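Local coordinates for protein T cell receptor gamma chain (Monodelphis domestica, PDB 7L15) that forms part of the marsupial gamma mu T cell receptor and probably contributes to antigen recognition through its immunoglobulin variable domain, at residues B[9-14]-B[204-209]; B[112-117]-B[153-158]; B[20-25]-B[81-86]. One frame throughout, in Å; residues are numbered along the deposited sequence.

Interaction 1: B[9-14]-B[204-209]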
ATOM      1  N   ARG B   9       2.390  -3.342 -14.171  1.00 55.44           N
ATOM      2  CA  ARG B   9       3.543  -2.458 -14.248  1.00 56.29           C
ATOM      3  C   ARG B   9       3.368  -1.612 -15.496  1.00 68.14           C
ATOM      4  O   ARG B   9       2.779  -2.084 -16.476  1.00 77.87           O
ATOM      5  CB  ARG B   9       4.878  -3.233 -14.312  1.00 54.57           C
ATOM      6  CG  ARG B   9       5.255  -4.000 -13.034  1.00 59.77           C
ATOM      7  CD  ARG B   9       6.646  -4.620 -13.112  1.00 69.44           C
ATOM      8  NE  ARG B   9       6.894  -5.548 -12.008  1.00 76.24           N
ATOM      9  CZ  ARG B   9       8.076  -6.095 -11.735  1.00 76.64           C
ATOM     10  NH1 ARG B   9       9.134  -5.806 -12.480  1.00 76.82           N
ATOM     11  NH2 ARG B   9       8.200  -6.932 -10.720  1.00 74.30           N
ATOM     12  N   PRO B  10       3.844  -0.357 -15.495  1.00 60.22           N
ATOM     13  CA  PRO B  10       4.474   0.357 -14.378  1.00 55.53           C
ATOM     14  C   PRO B  10       3.487   0.673 -13.253  1.00 51.80           C
ATOM     15  O   PRO B  10       2.287   0.470 -13.428  1.00 48.17           O
ATOM     16  CB  PRO B  10       5.007   1.638 -15.033  1.00 55.95           C
ATOM     17  CG  PRO B  10       4.228   1.780 -16.302  1.00 66.09           C
ATOM     18  CD  PRO B  10       3.952   0.392 -16.759  1.00 62.56           C
ATOM     19  N   ILE B  11       3.989   1.127 -12.101  1.00 45.47           N
ATOM     20  CA  ILE B  11       3.112   1.346 -10.956  1.00 44.67           C
ATOM     21  C   ILE B  11       2.244   2.582 -11.136  1.00 45.74           C
ATOM     22  O   ILE B  11       1.227   2.725 -10.456  1.00 44.11           O
ATOM     23  CB  ILE B  11       3.942   1.437  -9.667  1.00 44.79           C
ATOM     24  CG1 ILE B  11       4.854   2.653  -9.715  1.00 48.64           C
ATOM     25  CG2 ILE B  11       4.801   0.213  -9.531  1.00 42.63           C
ATOM     26  CD1 ILE B  11       5.611   2.872  -8.424  1.00 54.33           C
ATOM     27  N   SER B  12       2.606   3.486 -12.043  1.00 51.89           N
ATOM     28  CA  SER B  12       1.777   4.651 -12.300  1.00 43.67           C
ATOM     29  C   SER B  12       1.936   5.069 -13.752  1.00 43.13           C
ATOM     30  O   SER B  12       2.911   4.715 -14.424  1.00 42.29           O
ATOM     31  CB  SER B  12       2.127   5.811 -11.362  1.00 44.87           C
ATOM     32  OG  SER B  12       3.453   6.259 -11.599  1.00 46.52           O
ATOM     33  N   ILE B  13       0.944   5.817 -14.232  1.00 44.89           N
ATOM     34  CA  ILE B  13       0.948   6.436 -15.553  1.00 47.50           C
ATOM     35  C   ILE B  13       0.444   7.864 -15.376  1.00 50.32           C
ATOM     36  O   ILE B  13      -0.667   8.073 -14.871  1.00 44.93           O
ATOM     37  CB  ILE B  13       0.058   5.665 -16.551  1.00 53.77           C
ATOM     38  CG1 ILE B  13       0.479   4.198 -16.629  1.00 53.48           C
ATOM     39  CG2 ILE B  13       0.106   6.296 -17.943  1.00 48.25           C
ATOM     40  CD1 ILE B  13      -0.347   3.368 -17.598  1.00 52.56           C
ATOM     41  N   THR B  14       1.259   8.842 -15.763  1.00 51.67           N
ATOM     42  CA  THR B  14       0.901  10.248 -15.653  1.00 50.79           C
ATOM     43  C   THR B  14       0.623  10.807 -17.040  1.00 51.58           C
ATOM     44  O   THR B  14       1.366  10.545 -17.989  1.00 50.02           O
ATOM     45  CB  THR B  14       2.007  11.070 -14.975  1.00 53.77           C
ATOM     46  OG1 THR B  14       2.317  10.500 -13.705  1.00 48.64           O
ATOM     47  CG2 THR B  14       1.546  12.502 -14.747  1.00 52.62           C
ATOM     48  N   PHE B 204      15.358  -2.723  -3.480  1.00 39.98           N
ATOM     49  CA  PHE B 204      14.694  -2.505  -4.764  1.00 42.53           C
ATOM     50  C   PHE B 204      13.774  -1.297  -4.711  1.00 45.29           C
ATOM     51  O   PHE B 204      13.116  -1.052  -3.698  1.00 46.22           O
ATOM     52  CB  PHE B 204      13.816  -3.682  -5.160  1.00 43.36           C
ATOM     53  CG  PHE B 204      14.525  -4.979  -5.251  1.00 53.31           C
ATOM     54  CD1 PHE B 204      14.568  -5.832  -4.171  1.00 52.97           C
ATOM     55  CD2 PHE B 204      15.111  -5.374  -6.441  1.00 59.03           C
ATOM     56  CE1 PHE B 204      15.209  -7.060  -4.270  1.00 56.62           C
ATOM     57  CE2 PHE B 204      15.749  -6.600  -6.543  1.00 56.04           C
ATOM     58  CZ  PHE B 204      15.797  -7.439  -5.458  1.00 45.44           C
ATOM     59  N   TYR B 205      13.649  -0.592  -5.836  1.00 43.51           N
ATOM     60  CA  TYR B 205      12.548   0.353  -5.968  1.00 49.70           C
ATOM     61  C   TYR B 205      12.043   0.404  -7.406  1.00 47.73           C
ATOM     62  O   TYR B 205      12.783   0.149  -8.358  1.00 43.99           O
ATOM     63  CB  TYR B 205      12.926   1.769  -5.468  1.00 43.87           C
ATOM     64  CG  TYR B 205      14.030   2.477  -6.218  1.00 50.39           C
ATOM     65  CD1 TYR B 205      15.363   2.278  -5.884  1.00 45.31           C
ATOM     66  CD2 TYR B 205      13.735   3.375  -7.246  1.00 53.67           C
ATOM     67  CE1 TYR B 205      16.374   2.949  -6.566  1.00 55.49           C
ATOM     68  CE2 TYR B 205      14.723   4.045  -7.920  1.00 50.79           C
ATOM     69  CZ  TYR B 205      16.040   3.828  -7.591  1.00 55.31           C
ATOM     70  OH  TYR B 205      17.005   4.511  -8.295  1.00 57.10           O
ATOM     71  N   GLN B 206      10.760   0.729  -7.543  1.00 46.51           N
ATOM     72  CA  GLN B 206      10.105   0.930  -8.825  1.00 45.89           C
ATOM     73  C   GLN B 206       9.509   2.330  -8.876  1.00 51.43           C
ATOM     74  O   GLN B 206       9.043   2.870  -7.866  1.00 52.25           O
ATOM     75  CB  GLN B 206       8.981  -0.093  -9.076  1.00 44.07           C
ATOM     76  CG  GLN B 206       9.450  -1.524  -9.219  1.00 49.24           C
ATOM     77  CD  GLN B 206       8.296  -2.504  -9.136  1.00 55.65           C
ATOM     78  OE1 GLN B 206       7.256  -2.292  -9.743  1.00 64.20           O
ATOM     79  NE2 GLN B 206       8.469  -3.569  -8.363  1.00 59.37           N
ATOM     80  N   HIS B 207       9.509   2.902 -10.073  1.00 43.63           N
ATOM     81  CA  HIS B 207       8.996   4.245 -10.262  1.00 46.60           C
ATOM     82  C   HIS B 207       8.693   4.425 -11.734  1.00 51.58           C
ATOM     83  O   HIS B 207       9.340   3.808 -12.589  1.00 48.03           O
ATOM     84  CB  HIS B 207       9.990   5.306  -9.794  1.00 46.14           C
ATOM     85  CG  HIS B 207       9.403   6.674  -9.759  1.00 48.24           C
ATOM     86  ND1 HIS B 207       9.411   7.513 -10.850  1.00 43.57           N
ATOM     87  CD2 HIS B 207       8.728   7.326  -8.784  1.00 42.11           C
ATOM     88  CE1 HIS B 207       8.802   8.642 -10.538  1.00 47.26           C
ATOM     89  NE2 HIS B 207       8.382   8.556  -9.286  1.00 44.81           N
ATOM     90  N   GLU B 208       7.711   5.288 -12.020  1.00 44.62           N
ATOM     91  CA  GLU B 208       7.252   5.436 -13.396  1.00 47.60           C
ATOM     92  C   GLU B 208       8.363   5.963 -14.302  1.00 49.31           C
ATOM     93  O   GLU B 208       8.405   5.627 -15.490  1.00 55.00           O
ATOM     94  CB  GLU B 208       6.017   6.345 -13.448  1.00 43.53           C
ATOM     95  CG  GLU B 208       5.428   6.524 -14.844  1.00 40.61           C
ATOM     96  CD  GLU B 208       4.327   7.592 -14.915  1.00 51.39           C
ATOM     97  OE1 GLU B 208       3.759   7.959 -13.861  1.00 53.79           O
ATOM     98  OE2 GLU B 208       4.026   8.067 -16.033  1.00 56.41           O
ATOM     99  N   ASP B 209       9.290   6.755 -13.767  1.00 47.27           N
ATOM    100  CA  ASP B 209      10.349   7.263 -14.625  1.00 60.61           C
ATOM    101  C   ASP B 209      11.397   6.208 -14.944  1.00 59.68           C
ATOM    102  O   ASP B 209      12.241   6.444 -15.806  1.00 58.97           O
ATOM    103  CB  ASP B 209      11.015   8.490 -14.004  1.00 59.11           C
ATOM    104  CG  ASP B 209      11.706   9.356 -15.047  1.00 66.63           C
ATOM    105  OD1 ASP B 209      11.061   9.684 -16.062  1.00 69.47           O
ATOM    106  OD2 ASP B 209      12.890   9.700 -14.857  1.00 72.00           O
TER
HETATM  107  O   HOH W   1       5.804   6.393  -9.945  1.00 43.36           O
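Residues 9-14 pass through a cis peptide bond before Pro10 into the start of strand 12-16, while 204-209 leave strand 201-206 and turn into a short 3-10 segment. Their touching parts run 39° apart and come closest at Ser12 and Glu208, with CA atoms 5.6 Å apart, so this junction of the variable and constant immunoglobulin domains is made by side chains reaching to side chains and to the facing backbone. Glu208 dominates it: the chain is extended, with CG anti to the backbone N, and pushes its carboxylate against Ser12 and Thr14. OE1 of Glu208 takes Ser12 OG on its anti lone pair (2.8 Å) and Thr14 OG1 on its syn lone pair (2.9 Å). Thr14 N reaches Glu208 OE2 at 2.9 Å from above the carboxylate plane. A water donates to Ser12 OG and accepts from Glu208 N. Beside this polar knot Ile11 CD1 rests on Gln206 O (3.5 Å), and Ile11 CG2 meets OE1 of the same glutamine, whose NE2 is hydrogen-bonded to Tyr160 OH. The Gln206 amide sits over the rim of one face of the Arg9 guanidinium, tilted 39° from it. Three donors thus grip the buried Glu208 carboxylate, which fixes its rotation and probably favours its ionised form.

Interaction 2: B[112-117]-B[153-158]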
ATOM      1  N   ARG B 112      -1.642   3.239 -10.825  1.00 44.79           N
ATOM      2  CA  ARG B 112      -2.304   4.512 -10.578  1.00 37.51           C
ATOM      3  C   ARG B 112      -2.236   5.383 -11.827  1.00 41.51           C
ATOM      4  O   ARG B 112      -1.149   5.744 -12.296  1.00 47.39           O
ATOM      5  CB  ARG B 112      -1.712   5.249  -9.379  1.00 41.29           C
ATOM      6  CG  ARG B 112      -2.406   6.607  -9.135  1.00 45.68           C
ATOM      7  CD  ARG B 112      -1.905   7.333  -7.878  1.00 40.19           C
ATOM      8  NE  ARG B 112      -2.481   6.778  -6.659  1.00 57.81           N
ATOM      9  CZ  ARG B 112      -3.701   7.067  -6.207  1.00 62.52           C
ATOM     10  NH1 ARG B 112      -4.484   7.903  -6.887  1.00 62.50           N
ATOM     11  NH2 ARG B 112      -4.144   6.513  -5.081  1.00 46.68           N
ATOM     12  N   LEU B 113      -3.403   5.719 -12.357  1.00 37.53           N
ATOM     13  CA  LEU B 113      -3.522   6.648 -13.463  1.00 46.23           C
ATOM     14  C   LEU B 113      -3.656   8.054 -12.890  1.00 42.16           C
ATOM     15  O   LEU B 113      -4.540   8.319 -12.072  1.00 39.76           O
ATOM     16  CB  LEU B 113      -4.728   6.276 -14.326  1.00 42.23           C
ATOM     17  CG  LEU B 113      -4.995   7.153 -15.529  1.00 49.88           C
ATOM     18  CD1 LEU B 113      -3.795   7.082 -16.466  1.00 51.86           C
ATOM     19  CD2 LEU B 113      -6.282   6.706 -16.233  1.00 51.92           C
ATOM     20  N   ILE B 114      -2.773   8.949 -13.301  1.00 43.05           N
ATOM     21  CA  ILE B 114      -2.805  10.329 -12.846  1.00 40.82           C
ATOM     22  C   ILE B 114      -3.001  11.208 -14.063  1.00 44.18           C
ATOM     23  O   ILE B 114      -2.142  11.244 -14.951  1.00 53.26           O
ATOM     24  CB  ILE B 114      -1.524  10.716 -12.098  1.00 42.11           C
ATOM     25  CG1 ILE B 114      -1.287   9.766 -10.927  1.00 46.27           C
ATOM     26  CG2 ILE B 114      -1.591  12.189 -11.662  1.00 47.63           C
ATOM     27  CD1 ILE B 114       0.091   9.894 -10.315  1.00 45.97           C
ATOM     28  N   VAL B 115      -4.128  11.905 -14.115  1.00 38.37           N
ATOM     29  CA  VAL B 115      -4.406  12.844 -15.187  1.00 45.37           C
ATOM     30  C   VAL B 115      -4.403  14.231 -14.575  1.00 44.05           C
ATOM     31  O   VAL B 115      -5.126  14.493 -13.607  1.00 45.47           O
ATOM     32  CB  VAL B 115      -5.739  12.537 -15.886  1.00 36.09           C
ATOM     33  CG1 VAL B 115      -5.858  13.342 -17.198  1.00 35.35           C
ATOM     34  CG2 VAL B 115      -5.831  11.044 -16.154  1.00 39.84           C
ATOM     35  N   THR B 116      -3.585  15.112 -15.127  1.00 42.90           N
ATOM     36  CA  THR B 116      -3.483  16.468 -14.614  1.00 51.30           C
ATOM     37  C   THR B 116      -3.544  17.461 -15.764  1.00 52.63           C
ATOM     38  O   THR B 116      -3.164  17.158 -16.903  1.00 50.03           O
ATOM     39  CB  THR B 116      -2.200  16.673 -13.799  1.00 50.53           C
ATOM     40  OG1 THR B 116      -2.123  18.040 -13.383  1.00 65.30           O
ATOM     41  CG2 THR B 116      -0.995  16.344 -14.622  1.00 46.75           C
ATOM     42  N   GLU B 117      -4.058  18.643 -15.462  1.00 52.69           N
ATOM     43  CA  GLU B 117      -4.089  19.713 -16.442  1.00 60.53           C
ATOM     44  C   GLU B 117      -2.865  20.617 -16.362  1.00 65.41           C
ATOM     45  O   GLU B 117      -2.754  21.553 -17.157  1.00 70.93           O
ATOM     46  CB  GLU B 117      -5.375  20.533 -16.298  1.00 60.94           C
ATOM     47  CG  GLU B 117      -6.398  20.247 -17.397  1.00 70.08           C
ATOM     48  CD  GLU B 117      -7.842  20.324 -16.914  1.00 75.62           C
ATOM     49  OE1 GLU B 117      -8.141  21.178 -16.052  1.00 81.40           O
ATOM     50  OE2 GLU B 117      -8.677  19.527 -17.392  1.00 69.72           O
ATOM     51  N   PHE B 153       9.016  12.425  -9.159  1.00 47.93           N
ATOM     52  CA  PHE B 153       7.687  12.811  -9.585  1.00 45.51           C
ATOM     53  C   PHE B 153       7.255  11.786 -10.625  1.00 47.49           C
ATOM     54  O   PHE B 153       8.034  11.498 -11.544  1.00 57.84           O
ATOM     55  CB  PHE B 153       7.628  14.214 -10.184  1.00 55.75           C
ATOM     56  CG  PHE B 153       6.243  14.642 -10.540  1.00 56.62           C
ATOM     57  CD1 PHE B 153       5.666  14.250 -11.734  1.00 53.05           C
ATOM     58  CD2 PHE B 153       5.502  15.414  -9.660  1.00 56.93           C
ATOM     59  CE1 PHE B 153       4.374  14.627 -12.037  1.00 50.96           C
ATOM     60  CE2 PHE B 153       4.225  15.798  -9.960  1.00 52.26           C
ATOM     61  CZ  PHE B 153       3.655  15.406 -11.145  1.00 45.43           C
ATOM     62  N   PRO B 154       6.038  11.230 -10.528  1.00 48.52           N
ATOM     63  CA  PRO B 154       4.970  11.545  -9.564  1.00 47.82           C
ATOM     64  C   PRO B 154       5.208  10.995  -8.149  1.00 44.04           C
ATOM     65  O   PRO B 154       6.226  10.344  -7.926  1.00 47.32           O
ATOM     66  CB  PRO B 154       3.744  10.880 -10.195  1.00 41.12           C
ATOM     67  CG  PRO B 154       4.317   9.660 -10.850  1.00 45.50           C
ATOM     68  CD  PRO B 154       5.687  10.067 -11.371  1.00 44.32           C
ATOM     69  N   ASN B 155       4.273  11.263  -7.227  1.00 49.34           N
ATOM     70  CA  ASN B 155       4.355  10.838  -5.825  1.00 45.80           C
ATOM     71  C   ASN B 155       3.957   9.378  -5.610  1.00 45.34           C
ATOM     72  O   ASN B 155       3.219   9.067  -4.677  1.00 49.47           O
ATOM     73  CB  ASN B 155       3.493  11.762  -4.966  1.00 37.59           C
ATOM     74  CG  ASN B 155       2.015  11.713  -5.341  1.00 50.05           C
ATOM     75  OD1 ASN B 155       1.654  11.358  -6.457  1.00 46.47           O
ATOM     76  ND2 ASN B 155       1.146  12.084  -4.393  1.00 47.28           N
ATOM     77  N   VAL B 156       4.414   8.477  -6.471  1.00 45.01           N
ATOM     78  CA  VAL B 156       4.111   7.056  -6.377  1.00 41.56           C
ATOM     79  C   VAL B 156       5.430   6.309  -6.484  1.00 48.49           C
ATOM     80  O   VAL B 156       6.211   6.555  -7.409  1.00 44.34           O
ATOM     81  CB  VAL B 156       3.137   6.600  -7.487  1.00 38.71           C
ATOM     82  CG1 VAL B 156       2.829   5.130  -7.342  1.00 38.86           C
ATOM     83  CG2 VAL B 156       1.853   7.410  -7.468  1.00 37.25           C
ATOM     84  N   VAL B 157       5.678   5.391  -5.553  1.00 45.60           N
ATOM     85  CA  VAL B 157       6.928   4.648  -5.546  1.00 39.96           C
ATOM     86  C   VAL B 157       6.709   3.393  -4.719  1.00 40.25           C
ATOM     87  O   VAL B 157       5.852   3.358  -3.831  1.00 46.49           O
ATOM     88  CB  VAL B 157       8.091   5.519  -5.002  1.00 45.71           C
ATOM     89  CG1 VAL B 157       7.930   5.736  -3.500  1.00 46.82           C
ATOM     90  CG2 VAL B 157       9.468   4.908  -5.334  1.00 45.41           C
ATOM     91  N   LYS B 158       7.466   2.351  -5.036  1.00 38.39           N
ATOM     92  CA  LYS B 158       7.391   1.062  -4.365  1.00 47.60           C
ATOM     93  C   LYS B 158       8.815   0.630  -4.042  1.00 46.05           C
ATOM     94  O   LYS B 158       9.685   0.667  -4.917  1.00 43.65           O
ATOM     95  CB  LYS B 158       6.686   0.036  -5.258  1.00 56.91           C
ATOM     96  CG  LYS B 158       6.644  -1.387  -4.718  1.00 58.80           C
ATOM     97  CD  LYS B 158       5.814  -2.303  -5.630  1.00 59.59           C
ATOM     98  CE  LYS B 158       5.726  -3.741  -5.102  1.00 56.40           C
ATOM     99  NZ  LYS B 158       5.078  -4.651  -6.099  1.00 62.93           N
TER
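At the junction of the variable and constant domains, the last strand of the V-set β-sandwich, 104-116, faces the 153-158 turn that links strands 142-152 and 158-163 of the C1-set domain. The contact is small, burying 150 Å² in all, and the backbones stay well apart: the CA atoms of Arg112 and Val156 are separated by 8.1 Å. Apolar contacts make most of it. Ile114 extends its CG1 branch, with CG1 anti to the carbonyl carbon (chi1 -56°), so that the terminal CD1 reaches across the gap. There it touches Pro154 CB at 3.8 Å, crossing the ring obliquely, and Val156 CG2 at 4.2 Å, where the two side chains pass one another running in opposite senses. Arg112 adds the aliphatic part of its chain, which runs extended to CD and then bends at chi3 (-78°), so that the methylene, not the charged end, makes the nearest approach.

Polar contributions come from within the turn and from nearby. Pro154 follows a cis peptide bond, and a weak hydrogen bond from Val156 N to Pro154 O tightens the chain around Asn155; that same carbonyl also receives His207 NE2. Lys158 forms a salt bridge with Glu109, giving the two domains an ionic link next to the apolar patch. On the arginine side, the touching atom is the methylene CD of Arg112, 3.8 Å from Val156 CG2.

Interaction 3: B[20-25]-B[81-86]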
ATOM      1  N   SER B  20      -4.022   9.356 -23.817  1.00 49.74           N
ATOM      2  CA  SER B  20      -4.524   8.015 -23.565  1.00 56.47           C
ATOM      3  C   SER B  20      -3.506   7.268 -22.717  1.00 58.65           C
ATOM      4  O   SER B  20      -2.395   7.745 -22.476  1.00 53.21           O
ATOM      5  CB  SER B  20      -4.784   7.253 -24.860  1.00 59.25           C
ATOM      6  OG  SER B  20      -3.545   6.868 -25.432  1.00 66.40           O
ATOM      7  N   ALA B  21      -3.885   6.078 -22.267  1.00 59.16           N
ATOM      8  CA  ALA B  21      -3.034   5.351 -21.341  1.00 47.96           C
ATOM      9  C   ALA B  21      -3.280   3.864 -21.502  1.00 52.51           C
ATOM     10  O   ALA B  21      -4.435   3.436 -21.549  1.00 53.62           O
ATOM     11  CB  ALA B  21      -3.315   5.787 -19.897  1.00 50.75           C
ATOM     12  N   SER B  22      -2.202   3.086 -21.554  1.00 46.90           N
ATOM     13  CA  SER B  22      -2.268   1.635 -21.668  1.00 64.98           C
ATOM     14  C   SER B  22      -1.780   1.017 -20.368  1.00 61.69           C
ATOM     15  O   SER B  22      -0.639   1.251 -19.954  1.00 62.66           O
ATOM     16  CB  SER B  22      -1.426   1.127 -22.839  1.00 67.89           C
ATOM     17  OG  SER B  22      -1.765   1.815 -24.030  1.00 83.47           O
ATOM     18  N   LEU B  23      -2.628   0.209 -19.749  1.00 58.74           N
ATOM     19  CA  LEU B  23      -2.320  -0.423 -18.480  1.00 53.82           C
ATOM     20  C   LEU B  23      -2.085  -1.901 -18.725  1.00 55.32           C
ATOM     21  O   LEU B  23      -2.819  -2.528 -19.489  1.00 66.11           O
ATOM     22  CB  LEU B  23      -3.453  -0.214 -17.471  1.00 54.97           C
ATOM     23  CG  LEU B  23      -3.537   1.196 -16.882  1.00 51.10           C
ATOM     24  CD1 LEU B  23      -4.370   2.084 -17.741  1.00 54.52           C
ATOM     25  CD2 LEU B  23      -4.095   1.144 -15.485  1.00 54.40           C
ATOM     26  N   ASN B  24      -1.061  -2.449 -18.077  1.00 50.69           N
ATOM     27  CA  ASN B  24      -0.626  -3.818 -18.304  1.00 61.03           C
ATOM     28  C   ASN B  24      -1.062  -4.732 -17.167  1.00 57.34           C
ATOM     29  O   ASN B  24      -1.039  -4.343 -15.997  1.00 62.78           O
ATOM     30  CB  ASN B  24       0.897  -3.884 -18.450  1.00 65.55           C
ATOM     31  CG  ASN B  24       1.411  -3.050 -19.605  1.00 77.55           C
ATOM     32  OD1 ASN B  24       0.710  -2.826 -20.596  1.00 77.68           O
ATOM     33  ND2 ASN B  24       2.655  -2.597 -19.492  1.00 81.62           N
ATOM     34  N   CYS B  25      -1.441  -5.955 -17.520  1.00 59.73           N
ATOM     35  CA  CYS B  25      -1.753  -7.006 -16.549  1.00 70.09           C
ATOM     36  C   CYS B  25      -1.120  -8.297 -17.061  1.00 79.43           C
ATOM     37  O   CYS B  25      -1.624  -8.904 -18.011  1.00 84.54           O
ATOM     38  CB  CYS B  25      -3.263  -7.166 -16.374  1.00 67.03           C
ATOM     39  SG  CYS B  25      -3.795  -8.357 -15.100  1.00 72.39           S
ATOM     40  N   ARG B  81      -4.204  -5.883 -21.716  1.00 76.45           N
ATOM     41  CA  ARG B  81      -3.937  -4.455 -21.624  1.00 70.96           C
ATOM     42  C   ARG B  81      -5.248  -3.682 -21.665  1.00 63.98           C
ATOM     43  O   ARG B  81      -6.144  -4.008 -22.447  1.00 68.59           O
ATOM     44  CB  ARG B  81      -3.008  -3.976 -22.763  1.00 81.90           C
ATOM     45  CG  ARG B  81      -1.575  -4.507 -22.684  1.00 98.73           C
ATOM     46  CD  ARG B  81      -0.702  -3.977 -23.827  1.00111.84           C
ATOM     47  NE  ARG B  81      -0.257  -2.599 -23.611  1.00122.23           N
ATOM     48  CZ  ARG B  81       1.005  -2.240 -23.383  1.00126.87           C
ATOM     49  NH1 ARG B  81       1.312  -0.963 -23.190  1.00127.18           N
ATOM     50  NH2 ARG B  81       1.963  -3.158 -23.345  1.00127.39           N
ATOM     51  N   LEU B  82      -5.352  -2.656 -20.824  1.00 54.87           N
ATOM     52  CA  LEU B  82      -6.502  -1.762 -20.787  1.00 49.74           C
ATOM     53  C   LEU B  82      -6.094  -0.403 -21.337  1.00 56.25           C
ATOM     54  O   LEU B  82      -5.143   0.213 -20.842  1.00 60.22           O
ATOM     55  CB  LEU B  82      -7.037  -1.615 -19.358  1.00 43.33           C
ATOM     56  CG  LEU B  82      -8.100  -0.538 -19.116  1.00 52.61           C
ATOM     57  CD1 LEU B  82      -9.418  -0.925 -19.776  1.00 50.28           C
ATOM     58  CD2 LEU B  82      -8.293  -0.260 -17.628  1.00 47.97           C
ATOM     59  N   ILE B  83      -6.817   0.077 -22.342  1.00 49.76           N
ATOM     60  CA  ILE B  83      -6.587   1.402 -22.899  1.00 55.00           C
ATOM     61  C   ILE B  83      -7.716   2.313 -22.458  1.00 58.05           C
ATOM     62  O   ILE B  83      -8.895   1.979 -22.631  1.00 50.75           O
ATOM     63  CB  ILE B  83      -6.478   1.376 -24.431  1.00 65.60           C
ATOM     64  CG1 ILE B  83      -5.226   0.616 -24.858  1.00 74.31           C
ATOM     65  CG2 ILE B  83      -6.457   2.808 -24.973  1.00 65.32           C
ATOM     66  CD1 ILE B  83      -4.819   0.868 -26.300  1.00 82.87           C
ATOM     67  N   VAL B  84      -7.349   3.458 -21.882  1.00 55.00           N
ATOM     68  CA  VAL B  84      -8.291   4.479 -21.457  1.00 50.09           C
ATOM     69  C   VAL B  84      -8.040   5.693 -22.339  1.00 56.33           C
ATOM     70  O   VAL B  84      -6.964   6.301 -22.283  1.00 51.70           O
ATOM     71  CB  VAL B  84      -8.131   4.804 -19.967  1.00 51.31           C
ATOM     72  CG1 VAL B  84      -9.215   5.767 -19.501  1.00 46.34           C
ATOM     73  CG2 VAL B  84      -8.194   3.528 -19.170  1.00 50.16           C
ATOM     74  N   SER B  85      -9.012   6.024 -23.182  1.00 56.47           N
ATOM     75  CA  SER B  85      -8.836   7.080 -24.168  1.00 60.04           C
ATOM     76  C   SER B  85      -9.308   8.421 -23.618  1.00 52.31           C
ATOM     77  O   SER B  85     -10.025   8.494 -22.613  1.00 45.73           O
ATOM     78  CB  SER B  85      -9.603   6.761 -25.458  1.00 59.46           C
ATOM     79  OG  SER B  85      -9.328   5.449 -25.907  1.00 62.65           O
ATOM     80  N   ASP B  86      -8.892   9.483 -24.308  1.00 43.83           N
ATOM     81  CA  ASP B  86      -9.373  10.848 -24.105  1.00 54.75           C
ATOM     82  C   ASP B  86      -9.425  11.183 -22.617  1.00 52.30           C
ATOM     83  O   ASP B  86     -10.457  11.556 -22.061  1.00 56.09           O
ATOM     84  CB  ASP B  86     -10.739  11.058 -24.771  1.00 61.04           C
ATOM     85  CG  ASP B  86     -11.220  12.508 -24.688  1.00 73.89           C
ATOM     86  OD1 ASP B  86     -10.473  13.412 -25.124  1.00 77.66           O
ATOM     87  OD2 ASP B  86     -12.339  12.749 -24.181  1.00 75.37           O
TER
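This is an antiparallel pairing of two central strands, 21-28 and 79-84, in the four-stranded sheet of the V-set immunoglobulin sandwich, where they correspond to strands B and E. The axes of the short strand segments 21-25 and 81-84 approach to 4.5 Å, their N-to-C directions differing by 161°. Ala21 with Val84 and Leu23 with Leu82 form hydrogen-bonded pairs, alternating with the non-hydrogen-bonded pairs Ser22-Ile83 and Asn24-Arg81. Leu23 N gives the shortest bond, 2.7 Å to Leu82 O, and Leu82 N returns one to Leu23 O. Val84 N to Ala21 O is nearly straight at 165°, whereas the reciprocal bond from Ala21 N to Val84 O is weak, and Val84 O is also approached by Ser20 CA. CA-H...O contacts, such as that from Ile83 CA to Ala21 O, fill in between.

Side chains divide between two faces. Ala21, Leu23, Leu82 and Val84 turn into the sandwich, where Leu23 CD1 meets Val84 CG2 at 4.3 Å and both leucines pack on Trp37 and Tyr95. Cys25, at the end of the segment, is joined to Cys97 by the disulfide that pins the two sheets together.

The other face carries Ser22, Asn24, Arg81 and Ile83 and is more polar. Asn24 and Arg81 lie alongside each other with their ends directed alike; the amide sits over one guanidinium face, offset toward its rim, and OD1 of Asn24 is not hydrogen-bonded to it. ND2 of Asn24 makes a weak hydrogen bond to Arg9 O. Arg81 bends at chi3 (78°), which brings the guanidinium over strand 21-28, its edge toward Ser22, where NH1 of Arg81 sits 3.5 Å from Ser22 CB.

How the interactions relate
From the N terminus, residues 9-14 open the long loop that interaction 1 closes only at 204-209, near the end of the constant domain. Both other contacts fall within that span and follow one another in series: interaction 3 joins strands 21-28 and 79-84 inside the variable domain, then interaction 2 runs from its last strand to the 153-158 turn. Interactions 1 and 2 together make one interdomain junction, since strands 12-16 and 104-116 are neighbours, and Gln206 N probably bonds to Lys158 O on the constant side. Ile13 and Leu113 point from that junction into the variable core, where both touch Ala21 of interaction 3.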